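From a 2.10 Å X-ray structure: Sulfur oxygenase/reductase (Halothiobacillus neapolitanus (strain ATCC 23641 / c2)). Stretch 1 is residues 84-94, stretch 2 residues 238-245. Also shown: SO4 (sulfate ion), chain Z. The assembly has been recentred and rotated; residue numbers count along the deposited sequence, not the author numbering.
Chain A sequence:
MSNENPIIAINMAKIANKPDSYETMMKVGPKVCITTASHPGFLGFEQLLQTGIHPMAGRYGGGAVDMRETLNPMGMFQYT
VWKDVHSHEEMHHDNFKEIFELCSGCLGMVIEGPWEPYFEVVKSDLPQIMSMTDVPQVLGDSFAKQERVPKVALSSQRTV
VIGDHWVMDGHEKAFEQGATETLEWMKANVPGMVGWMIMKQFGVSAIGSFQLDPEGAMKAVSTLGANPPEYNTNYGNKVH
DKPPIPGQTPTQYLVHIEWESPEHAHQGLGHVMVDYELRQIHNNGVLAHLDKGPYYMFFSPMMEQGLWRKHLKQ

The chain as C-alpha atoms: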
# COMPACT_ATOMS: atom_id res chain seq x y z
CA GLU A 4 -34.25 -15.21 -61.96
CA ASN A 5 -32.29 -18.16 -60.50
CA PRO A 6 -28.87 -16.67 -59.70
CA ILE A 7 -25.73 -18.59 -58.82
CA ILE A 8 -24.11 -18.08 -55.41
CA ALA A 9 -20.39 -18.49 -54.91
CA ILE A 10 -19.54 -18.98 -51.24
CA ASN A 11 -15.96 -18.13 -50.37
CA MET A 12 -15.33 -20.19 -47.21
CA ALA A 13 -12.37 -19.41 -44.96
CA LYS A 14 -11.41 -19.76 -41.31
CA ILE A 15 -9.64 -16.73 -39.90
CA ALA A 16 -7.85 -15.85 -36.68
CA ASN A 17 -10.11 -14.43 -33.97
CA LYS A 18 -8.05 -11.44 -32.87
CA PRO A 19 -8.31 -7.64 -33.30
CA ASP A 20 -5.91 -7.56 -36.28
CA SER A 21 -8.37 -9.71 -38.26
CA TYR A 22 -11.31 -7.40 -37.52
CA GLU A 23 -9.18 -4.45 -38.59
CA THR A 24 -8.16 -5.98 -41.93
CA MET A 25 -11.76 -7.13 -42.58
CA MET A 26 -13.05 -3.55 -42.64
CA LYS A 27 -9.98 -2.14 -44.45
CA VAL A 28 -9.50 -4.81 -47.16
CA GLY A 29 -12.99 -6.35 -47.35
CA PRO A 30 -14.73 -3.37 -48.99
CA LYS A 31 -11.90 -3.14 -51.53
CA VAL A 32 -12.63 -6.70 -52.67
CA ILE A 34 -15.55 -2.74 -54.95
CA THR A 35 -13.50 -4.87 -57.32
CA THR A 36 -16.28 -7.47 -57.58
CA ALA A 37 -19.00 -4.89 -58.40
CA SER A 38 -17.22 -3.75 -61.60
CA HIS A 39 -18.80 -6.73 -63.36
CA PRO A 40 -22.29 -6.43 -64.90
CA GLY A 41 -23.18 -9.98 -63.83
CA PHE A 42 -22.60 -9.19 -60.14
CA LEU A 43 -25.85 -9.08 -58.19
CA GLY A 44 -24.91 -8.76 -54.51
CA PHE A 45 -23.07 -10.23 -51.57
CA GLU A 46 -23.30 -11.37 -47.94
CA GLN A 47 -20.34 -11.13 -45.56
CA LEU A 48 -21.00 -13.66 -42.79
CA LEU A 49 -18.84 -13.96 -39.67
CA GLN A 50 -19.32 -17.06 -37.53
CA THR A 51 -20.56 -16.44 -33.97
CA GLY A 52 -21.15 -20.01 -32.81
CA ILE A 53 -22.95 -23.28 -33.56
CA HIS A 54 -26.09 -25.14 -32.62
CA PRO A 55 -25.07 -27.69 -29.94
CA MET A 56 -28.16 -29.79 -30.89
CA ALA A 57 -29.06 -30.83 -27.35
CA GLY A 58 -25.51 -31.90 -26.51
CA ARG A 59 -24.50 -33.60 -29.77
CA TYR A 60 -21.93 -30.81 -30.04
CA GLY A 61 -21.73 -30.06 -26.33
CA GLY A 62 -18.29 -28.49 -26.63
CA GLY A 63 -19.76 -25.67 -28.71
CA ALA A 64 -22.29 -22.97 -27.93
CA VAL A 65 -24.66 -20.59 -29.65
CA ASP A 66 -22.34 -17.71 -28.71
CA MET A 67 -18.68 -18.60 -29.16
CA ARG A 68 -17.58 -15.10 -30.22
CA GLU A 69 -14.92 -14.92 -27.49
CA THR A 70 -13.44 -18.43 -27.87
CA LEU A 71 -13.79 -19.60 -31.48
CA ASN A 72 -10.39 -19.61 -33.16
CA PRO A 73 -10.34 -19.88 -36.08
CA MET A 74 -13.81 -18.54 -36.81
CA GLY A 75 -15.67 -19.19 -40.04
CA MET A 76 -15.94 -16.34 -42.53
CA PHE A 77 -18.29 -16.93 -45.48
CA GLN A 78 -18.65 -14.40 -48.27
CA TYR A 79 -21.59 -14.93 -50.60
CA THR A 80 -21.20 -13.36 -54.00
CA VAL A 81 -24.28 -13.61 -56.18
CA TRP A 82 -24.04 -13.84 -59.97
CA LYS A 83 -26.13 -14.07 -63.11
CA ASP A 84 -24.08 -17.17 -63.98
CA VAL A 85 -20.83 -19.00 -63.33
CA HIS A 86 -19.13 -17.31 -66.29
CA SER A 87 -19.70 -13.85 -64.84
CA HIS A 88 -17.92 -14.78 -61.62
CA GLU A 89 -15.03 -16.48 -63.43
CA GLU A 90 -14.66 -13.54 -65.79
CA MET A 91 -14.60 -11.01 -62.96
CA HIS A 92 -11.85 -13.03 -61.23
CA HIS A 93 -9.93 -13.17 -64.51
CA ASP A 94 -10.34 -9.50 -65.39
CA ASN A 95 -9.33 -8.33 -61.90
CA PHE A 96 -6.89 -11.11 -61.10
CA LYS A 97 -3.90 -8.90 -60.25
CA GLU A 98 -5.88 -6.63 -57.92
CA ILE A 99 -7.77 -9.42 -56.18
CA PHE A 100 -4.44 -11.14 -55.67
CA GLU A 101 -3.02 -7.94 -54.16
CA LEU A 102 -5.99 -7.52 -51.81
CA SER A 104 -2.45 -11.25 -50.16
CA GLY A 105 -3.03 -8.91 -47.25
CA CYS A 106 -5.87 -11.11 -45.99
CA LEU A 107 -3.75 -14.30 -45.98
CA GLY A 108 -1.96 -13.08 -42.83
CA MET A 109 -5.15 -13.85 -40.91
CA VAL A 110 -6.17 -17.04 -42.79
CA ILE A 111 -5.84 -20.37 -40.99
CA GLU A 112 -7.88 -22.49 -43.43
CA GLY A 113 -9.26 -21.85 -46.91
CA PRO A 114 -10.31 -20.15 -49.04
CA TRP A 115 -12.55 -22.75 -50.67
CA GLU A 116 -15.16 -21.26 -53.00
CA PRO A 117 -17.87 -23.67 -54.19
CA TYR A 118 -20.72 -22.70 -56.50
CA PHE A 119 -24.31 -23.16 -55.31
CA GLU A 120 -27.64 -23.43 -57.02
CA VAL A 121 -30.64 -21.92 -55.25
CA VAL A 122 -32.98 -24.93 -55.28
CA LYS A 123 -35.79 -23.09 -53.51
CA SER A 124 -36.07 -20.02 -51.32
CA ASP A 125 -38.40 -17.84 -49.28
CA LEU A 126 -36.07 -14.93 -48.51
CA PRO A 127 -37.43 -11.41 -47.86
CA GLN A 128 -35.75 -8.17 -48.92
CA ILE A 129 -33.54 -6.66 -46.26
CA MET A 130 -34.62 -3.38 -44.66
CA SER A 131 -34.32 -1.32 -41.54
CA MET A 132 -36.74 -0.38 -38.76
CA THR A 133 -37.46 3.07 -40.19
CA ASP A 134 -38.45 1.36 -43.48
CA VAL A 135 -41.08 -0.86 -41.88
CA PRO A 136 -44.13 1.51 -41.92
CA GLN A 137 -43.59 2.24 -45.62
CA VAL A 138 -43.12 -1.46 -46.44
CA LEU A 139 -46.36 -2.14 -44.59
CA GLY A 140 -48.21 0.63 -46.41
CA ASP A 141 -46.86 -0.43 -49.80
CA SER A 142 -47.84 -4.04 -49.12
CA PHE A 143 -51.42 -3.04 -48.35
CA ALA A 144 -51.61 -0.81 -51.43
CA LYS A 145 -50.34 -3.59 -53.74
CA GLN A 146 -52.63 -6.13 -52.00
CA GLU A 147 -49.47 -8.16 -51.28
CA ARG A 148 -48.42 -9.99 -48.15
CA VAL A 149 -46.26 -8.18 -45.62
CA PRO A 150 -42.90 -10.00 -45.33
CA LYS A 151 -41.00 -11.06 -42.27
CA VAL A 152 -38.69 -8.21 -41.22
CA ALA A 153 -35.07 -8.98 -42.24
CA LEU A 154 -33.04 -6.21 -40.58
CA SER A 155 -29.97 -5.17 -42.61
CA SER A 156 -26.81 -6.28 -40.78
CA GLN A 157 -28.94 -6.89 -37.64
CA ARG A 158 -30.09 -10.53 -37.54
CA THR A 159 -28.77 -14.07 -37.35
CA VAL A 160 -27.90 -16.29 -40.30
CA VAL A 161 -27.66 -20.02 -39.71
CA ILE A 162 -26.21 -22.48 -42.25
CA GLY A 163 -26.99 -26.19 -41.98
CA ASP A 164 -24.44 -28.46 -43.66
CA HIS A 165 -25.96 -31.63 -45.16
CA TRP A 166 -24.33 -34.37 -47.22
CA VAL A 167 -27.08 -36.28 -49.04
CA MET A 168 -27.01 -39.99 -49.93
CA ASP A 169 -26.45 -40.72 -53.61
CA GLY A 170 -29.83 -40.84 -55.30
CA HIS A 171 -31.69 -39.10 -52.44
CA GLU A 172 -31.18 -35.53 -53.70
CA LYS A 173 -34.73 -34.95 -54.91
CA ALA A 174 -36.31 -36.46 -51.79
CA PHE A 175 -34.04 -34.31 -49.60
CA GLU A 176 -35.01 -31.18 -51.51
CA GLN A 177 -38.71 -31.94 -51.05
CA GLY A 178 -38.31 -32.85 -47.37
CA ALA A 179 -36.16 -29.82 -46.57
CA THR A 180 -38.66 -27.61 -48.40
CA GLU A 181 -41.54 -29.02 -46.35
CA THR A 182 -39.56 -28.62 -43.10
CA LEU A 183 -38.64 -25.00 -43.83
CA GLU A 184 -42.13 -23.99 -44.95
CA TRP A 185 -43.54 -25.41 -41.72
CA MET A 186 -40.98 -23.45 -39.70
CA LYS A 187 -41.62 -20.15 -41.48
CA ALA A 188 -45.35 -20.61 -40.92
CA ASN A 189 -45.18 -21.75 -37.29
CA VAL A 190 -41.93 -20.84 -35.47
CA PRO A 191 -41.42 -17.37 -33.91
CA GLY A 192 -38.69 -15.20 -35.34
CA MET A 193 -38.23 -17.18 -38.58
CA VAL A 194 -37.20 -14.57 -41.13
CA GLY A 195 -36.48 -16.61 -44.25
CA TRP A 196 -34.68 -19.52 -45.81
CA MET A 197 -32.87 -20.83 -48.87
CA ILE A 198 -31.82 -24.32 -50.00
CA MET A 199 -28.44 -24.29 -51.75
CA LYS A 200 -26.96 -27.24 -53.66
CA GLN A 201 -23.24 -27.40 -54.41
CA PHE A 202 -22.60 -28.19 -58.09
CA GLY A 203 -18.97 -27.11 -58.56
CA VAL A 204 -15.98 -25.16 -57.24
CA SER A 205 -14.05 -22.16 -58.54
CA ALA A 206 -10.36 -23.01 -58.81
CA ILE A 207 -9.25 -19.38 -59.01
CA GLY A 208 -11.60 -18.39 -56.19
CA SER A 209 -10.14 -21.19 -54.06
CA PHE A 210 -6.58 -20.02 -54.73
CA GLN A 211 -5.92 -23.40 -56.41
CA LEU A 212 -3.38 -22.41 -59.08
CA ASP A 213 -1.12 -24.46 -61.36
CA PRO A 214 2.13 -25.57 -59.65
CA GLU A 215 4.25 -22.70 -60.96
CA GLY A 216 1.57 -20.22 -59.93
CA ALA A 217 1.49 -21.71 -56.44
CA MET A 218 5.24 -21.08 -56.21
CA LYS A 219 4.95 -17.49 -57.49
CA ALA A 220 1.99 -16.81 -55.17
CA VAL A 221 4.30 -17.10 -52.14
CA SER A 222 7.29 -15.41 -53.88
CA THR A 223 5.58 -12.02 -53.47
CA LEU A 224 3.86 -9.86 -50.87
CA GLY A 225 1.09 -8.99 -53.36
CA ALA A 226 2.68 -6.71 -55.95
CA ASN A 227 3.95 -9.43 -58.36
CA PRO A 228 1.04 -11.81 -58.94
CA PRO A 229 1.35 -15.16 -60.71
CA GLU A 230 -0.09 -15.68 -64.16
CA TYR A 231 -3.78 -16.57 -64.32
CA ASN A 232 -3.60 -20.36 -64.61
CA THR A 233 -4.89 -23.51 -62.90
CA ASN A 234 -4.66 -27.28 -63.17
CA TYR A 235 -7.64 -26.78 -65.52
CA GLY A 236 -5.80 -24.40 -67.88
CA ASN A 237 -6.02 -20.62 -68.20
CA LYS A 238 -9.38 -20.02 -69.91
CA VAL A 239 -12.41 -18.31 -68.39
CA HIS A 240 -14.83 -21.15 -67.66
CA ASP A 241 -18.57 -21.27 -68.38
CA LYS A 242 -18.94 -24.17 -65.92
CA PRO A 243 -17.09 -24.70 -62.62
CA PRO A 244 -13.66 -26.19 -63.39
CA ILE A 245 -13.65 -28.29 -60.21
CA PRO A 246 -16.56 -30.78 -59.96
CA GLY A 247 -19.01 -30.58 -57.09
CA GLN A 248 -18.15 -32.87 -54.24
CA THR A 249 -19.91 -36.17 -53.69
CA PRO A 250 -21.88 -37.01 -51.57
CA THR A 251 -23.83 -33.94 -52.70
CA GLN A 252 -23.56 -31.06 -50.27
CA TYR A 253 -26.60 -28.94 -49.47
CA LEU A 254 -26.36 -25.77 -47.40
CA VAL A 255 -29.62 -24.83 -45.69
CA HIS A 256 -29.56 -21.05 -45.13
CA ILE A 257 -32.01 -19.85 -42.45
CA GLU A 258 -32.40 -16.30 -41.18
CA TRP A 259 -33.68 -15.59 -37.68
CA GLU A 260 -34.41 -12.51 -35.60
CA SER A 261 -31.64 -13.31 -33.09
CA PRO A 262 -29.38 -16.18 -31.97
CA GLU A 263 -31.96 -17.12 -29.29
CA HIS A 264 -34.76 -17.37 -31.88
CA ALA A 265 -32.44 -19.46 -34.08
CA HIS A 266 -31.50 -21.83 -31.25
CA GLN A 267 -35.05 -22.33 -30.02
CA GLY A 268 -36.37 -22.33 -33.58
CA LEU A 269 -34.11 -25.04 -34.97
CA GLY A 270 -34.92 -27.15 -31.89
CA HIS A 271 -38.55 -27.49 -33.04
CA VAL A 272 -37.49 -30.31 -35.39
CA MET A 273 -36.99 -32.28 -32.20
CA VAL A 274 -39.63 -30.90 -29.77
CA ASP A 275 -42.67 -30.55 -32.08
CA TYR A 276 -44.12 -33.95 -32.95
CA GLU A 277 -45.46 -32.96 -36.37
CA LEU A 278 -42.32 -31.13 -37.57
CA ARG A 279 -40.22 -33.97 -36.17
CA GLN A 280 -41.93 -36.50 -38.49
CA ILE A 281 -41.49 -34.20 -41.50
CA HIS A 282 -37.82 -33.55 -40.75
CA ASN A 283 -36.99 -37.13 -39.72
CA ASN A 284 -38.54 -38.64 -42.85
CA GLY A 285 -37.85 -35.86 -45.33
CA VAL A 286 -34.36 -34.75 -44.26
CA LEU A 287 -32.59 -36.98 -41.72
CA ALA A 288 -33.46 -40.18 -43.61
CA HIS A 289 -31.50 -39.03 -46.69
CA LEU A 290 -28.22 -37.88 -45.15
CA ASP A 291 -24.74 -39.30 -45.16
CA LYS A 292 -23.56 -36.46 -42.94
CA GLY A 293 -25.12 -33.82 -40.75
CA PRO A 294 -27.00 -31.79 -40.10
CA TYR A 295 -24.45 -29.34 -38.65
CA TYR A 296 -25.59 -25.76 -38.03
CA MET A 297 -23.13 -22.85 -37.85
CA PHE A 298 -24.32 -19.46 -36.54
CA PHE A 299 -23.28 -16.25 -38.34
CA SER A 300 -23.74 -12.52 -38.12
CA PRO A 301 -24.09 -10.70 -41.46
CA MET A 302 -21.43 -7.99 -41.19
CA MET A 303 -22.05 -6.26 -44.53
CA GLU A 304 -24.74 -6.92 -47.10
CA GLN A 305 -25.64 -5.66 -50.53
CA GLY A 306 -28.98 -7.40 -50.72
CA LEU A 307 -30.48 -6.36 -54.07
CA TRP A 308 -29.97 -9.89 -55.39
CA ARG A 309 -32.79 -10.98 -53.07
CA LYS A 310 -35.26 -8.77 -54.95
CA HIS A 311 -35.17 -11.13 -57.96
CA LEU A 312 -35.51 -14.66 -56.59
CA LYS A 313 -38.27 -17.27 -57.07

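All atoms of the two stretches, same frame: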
# COMPACT_ATOMS: atom_id res chain seq x y z
N ASP A 84 -24.51 -15.85 -63.55
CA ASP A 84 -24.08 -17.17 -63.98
C ASP A 84 -22.65 -17.39 -63.53
O ASP A 84 -21.97 -16.47 -63.08
CB ASP A 84 -24.20 -17.33 -65.50
CG ASP A 84 -23.62 -16.14 -66.25
OD1 ASP A 84 -22.49 -15.70 -65.95
OD2 ASP A 84 -24.33 -15.63 -67.13
N VAL A 85 -22.19 -18.64 -63.69
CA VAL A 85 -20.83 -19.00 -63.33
C VAL A 85 -19.84 -18.16 -64.13
O VAL A 85 -18.87 -17.64 -63.57
CB VAL A 85 -20.61 -20.50 -63.55
CG1 VAL A 85 -19.12 -20.85 -63.55
CG2 VAL A 85 -21.34 -21.30 -62.50
N HIS A 86 -20.09 -17.99 -65.43
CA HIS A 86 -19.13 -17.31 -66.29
C HIS A 86 -18.86 -15.90 -65.81
O HIS A 86 -17.72 -15.41 -65.89
CB HIS A 86 -19.63 -17.25 -67.74
CG HIS A 86 -18.67 -16.55 -68.66
ND1 HIS A 86 -18.74 -15.20 -68.95
CD2 HIS A 86 -17.58 -17.02 -69.33
CE1 HIS A 86 -17.76 -14.87 -69.76
NE2 HIS A 86 -17.04 -15.95 -70.02
N SER A 87 -19.89 -15.21 -65.32
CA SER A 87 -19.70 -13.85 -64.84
C SER A 87 -18.71 -13.82 -63.68
O SER A 87 -17.83 -12.95 -63.63
CB SER A 87 -21.04 -13.23 -64.45
OG SER A 87 -21.84 -13.12 -65.62
N HIS A 88 -18.84 -14.75 -62.74
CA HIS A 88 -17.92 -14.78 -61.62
C HIS A 88 -16.50 -15.10 -62.08
O HIS A 88 -15.54 -14.43 -61.68
CB HIS A 88 -18.40 -15.79 -60.58
CG HIS A 88 -17.51 -15.91 -59.38
ND1 HIS A 88 -16.81 -17.06 -59.08
CD2 HIS A 88 -17.19 -15.03 -58.40
CE1 HIS A 88 -16.12 -16.89 -57.97
NE2 HIS A 88 -16.34 -15.67 -57.53
N GLU A 89 -16.35 -16.11 -62.94
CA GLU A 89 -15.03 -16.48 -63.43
C GLU A 89 -14.39 -15.35 -64.22
O GLU A 89 -13.18 -15.14 -64.16
CB GLU A 89 -15.12 -17.75 -64.28
CG GLU A 89 -15.51 -19.01 -63.50
CD GLU A 89 -14.44 -19.44 -62.51
OE1 GLU A 89 -13.23 -19.30 -62.82
OE2 GLU A 89 -14.80 -19.92 -61.41
N GLU A 90 -15.20 -14.63 -64.99
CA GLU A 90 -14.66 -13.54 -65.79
C GLU A 90 -14.21 -12.39 -64.90
O GLU A 90 -13.13 -11.81 -65.12
CB GLU A 90 -15.71 -13.08 -66.79
CG GLU A 90 -15.20 -12.03 -67.72
CD GLU A 90 -16.20 -11.74 -68.81
OE1 GLU A 90 -17.32 -11.27 -68.48
OE2 GLU A 90 -15.89 -12.01 -70.00
N MET A 91 -15.01 -12.05 -63.89
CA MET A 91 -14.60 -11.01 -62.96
C MET A 91 -13.26 -11.36 -62.31
O MET A 91 -12.35 -10.53 -62.27
CB MET A 91 -15.69 -10.79 -61.91
CG MET A 91 -15.42 -9.64 -60.93
SD MET A 91 -14.24 -10.04 -59.61
CE MET A 91 -14.98 -11.54 -58.90
N HIS A 92 -13.12 -12.60 -61.81
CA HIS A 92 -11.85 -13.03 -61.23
C HIS A 92 -10.71 -12.93 -62.24
O HIS A 92 -9.58 -12.57 -61.88
CB HIS A 92 -11.93 -14.47 -60.72
CG HIS A 92 -12.28 -14.59 -59.28
ND1 HIS A 92 -11.45 -14.14 -58.28
CD2 HIS A 92 -13.35 -15.15 -58.66
CE1 HIS A 92 -12.01 -14.39 -57.10
NE2 HIS A 92 -13.16 -15.00 -57.31
N HIS A 93 -10.96 -13.28 -63.49
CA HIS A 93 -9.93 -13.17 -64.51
C HIS A 93 -9.57 -11.72 -64.78
O HIS A 93 -8.39 -11.35 -64.78
CB HIS A 93 -10.38 -13.87 -65.80
CG HIS A 93 -9.48 -13.58 -66.95
ND1 HIS A 93 -8.35 -14.34 -67.23
CD2 HIS A 93 -9.52 -12.60 -67.89
CE1 HIS A 93 -7.75 -13.84 -68.29
NE2 HIS A 93 -8.43 -12.78 -68.70
N ASP A 94 -10.58 -10.88 -65.01
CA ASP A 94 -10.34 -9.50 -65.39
C ASP A 94 -9.70 -8.69 -64.27
O ASP A 94 -9.05 -7.68 -64.55
CB ASP A 94 -11.65 -8.83 -65.83
CG ASP A 94 -12.21 -9.40 -67.14
OD1 ASP A 94 -11.53 -10.19 -67.83
OD2 ASP A 94 -13.36 -9.04 -67.50
N LYS A 238 -8.23 -20.66 -69.29
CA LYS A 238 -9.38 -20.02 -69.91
C LYS A 238 -10.42 -19.65 -68.85
O LYS A 238 -10.42 -20.16 -67.73
CB LYS A 238 -10.00 -20.91 -70.98
CG LYS A 238 -9.03 -21.19 -72.13
CD LYS A 238 -8.50 -19.89 -72.74
CE LYS A 238 -7.52 -20.16 -73.87
NZ LYS A 238 -6.27 -20.81 -73.39
N VAL A 239 -11.29 -18.71 -69.22
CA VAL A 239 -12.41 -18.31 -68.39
C VAL A 239 -13.53 -19.33 -68.60
O VAL A 239 -14.04 -19.47 -69.71
CB VAL A 239 -12.89 -16.89 -68.74
CG1 VAL A 239 -14.09 -16.49 -67.89
CG2 VAL A 239 -11.74 -15.89 -68.63
N HIS A 240 -13.89 -20.04 -67.55
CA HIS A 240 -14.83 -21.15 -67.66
C HIS A 240 -16.28 -20.69 -67.62
O HIS A 240 -16.63 -19.75 -66.91
CB HIS A 240 -14.57 -22.17 -66.56
CG HIS A 240 -13.34 -22.97 -66.78
ND1 HIS A 240 -12.08 -22.49 -66.53
CD2 HIS A 240 -13.18 -24.22 -67.28
CE1 HIS A 240 -11.19 -23.41 -66.84
NE2 HIS A 240 -11.83 -24.47 -67.31
N ASP A 241 -17.12 -21.38 -68.41
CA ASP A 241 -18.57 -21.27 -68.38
C ASP A 241 -19.19 -22.12 -67.28
O ASP A 241 -20.29 -21.82 -66.80
CB ASP A 241 -19.16 -21.74 -69.71
CG ASP A 241 -19.06 -20.71 -70.78
OD1 ASP A 241 -18.76 -19.54 -70.47
OD2 ASP A 241 -19.29 -21.08 -71.95
N LYS A 242 -18.54 -23.23 -66.94
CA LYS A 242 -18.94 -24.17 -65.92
C LYS A 242 -17.83 -24.27 -64.88
O LYS A 242 -16.67 -24.04 -65.22
CB LYS A 242 -19.22 -25.55 -66.53
CG LYS A 242 -20.35 -25.55 -67.54
CD LYS A 242 -20.52 -26.91 -68.19
CE LYS A 242 -21.67 -26.89 -69.19
NZ LYS A 242 -21.84 -28.22 -69.85
N PRO A 243 -18.14 -24.59 -63.63
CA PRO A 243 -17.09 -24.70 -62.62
C PRO A 243 -16.01 -25.64 -63.10
O PRO A 243 -16.32 -26.71 -63.65
CB PRO A 243 -17.82 -25.25 -61.39
CG PRO A 243 -19.27 -24.80 -61.59
CD PRO A 243 -19.48 -24.88 -63.08
N PRO A 244 -14.73 -25.26 -62.99
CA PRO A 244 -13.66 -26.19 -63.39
C PRO A 244 -13.59 -27.41 -62.48
O PRO A 244 -13.38 -28.53 -62.95
CB PRO A 244 -12.38 -25.35 -63.25
CG PRO A 244 -12.82 -23.97 -62.87
CD PRO A 244 -14.21 -24.03 -62.38
N ILE A 245 -13.77 -27.21 -61.18
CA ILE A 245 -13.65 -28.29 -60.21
C ILE A 245 -15.05 -28.87 -60.01
O ILE A 245 -16.00 -28.11 -59.81
CB ILE A 245 -13.05 -27.77 -58.89
CG1 ILE A 245 -11.63 -27.26 -59.13
CG2 ILE A 245 -13.05 -28.85 -57.81
CD1 ILE A 245 -11.08 -26.50 -57.90
S SO4 Z . -16.30 -24.60 -69.87
O1 SO4 Z . -15.01 -25.25 -70.12
O2 SO4 Z . -16.55 -24.61 -68.43
O3 SO4 Z . -16.25 -23.22 -70.34
O4 SO4 Z . -17.38 -25.32 -70.57
O HOH W 1 -21.76 -19.73 -67.03
O HOH W 2 -11.86 -20.04 -65.00

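Stretch 2, a segment without regular helix or strand, lies against the helix of residues 85-94, and no direct hydrogen bond joins the two. K238 turns its CA-to-CB bond away and takes almost no part in the contact; its amino group is bonded elsewhere in the structure. V239 points toward the helix and is the most covered residue of the contact. Its compact, branched side chain meets several residues at once: CG1 packs 3.9 Å from E90 CB and 3.7 Å from H86 NE2, while CG2 sits over one face of the H93 ring, 3.6 Å from H93 CG, a CH-pi contact.

H240 O accepts a CA-H...O contact from H86 CA at 3.5 Å, and the H240 ring reaches the helix through water 2, 2.9 Å from H240 ND1 and donating to E89 OE1 at 2.7 Å. The CA-to-CB bond of D241 points away, yet its short acidic side chain comes back, OD1 lying 3.0 Å from H86 CD2, where a carboxylate oxygen suits the polarised C-H of an imidazole. Water 1 accepts from H86 N (2.9 Å), in the first turn, and donates to D241 O (2.6 Å). D241 N and K242 N hold sulfate O3 and O2, each at 2.8 Å. The ring of P243 offers an apolar surface to V85, P243 CD lying 4.1 Å from V85 CG1; beyond it P244 CD lies 4.3 Å from E89 OE2.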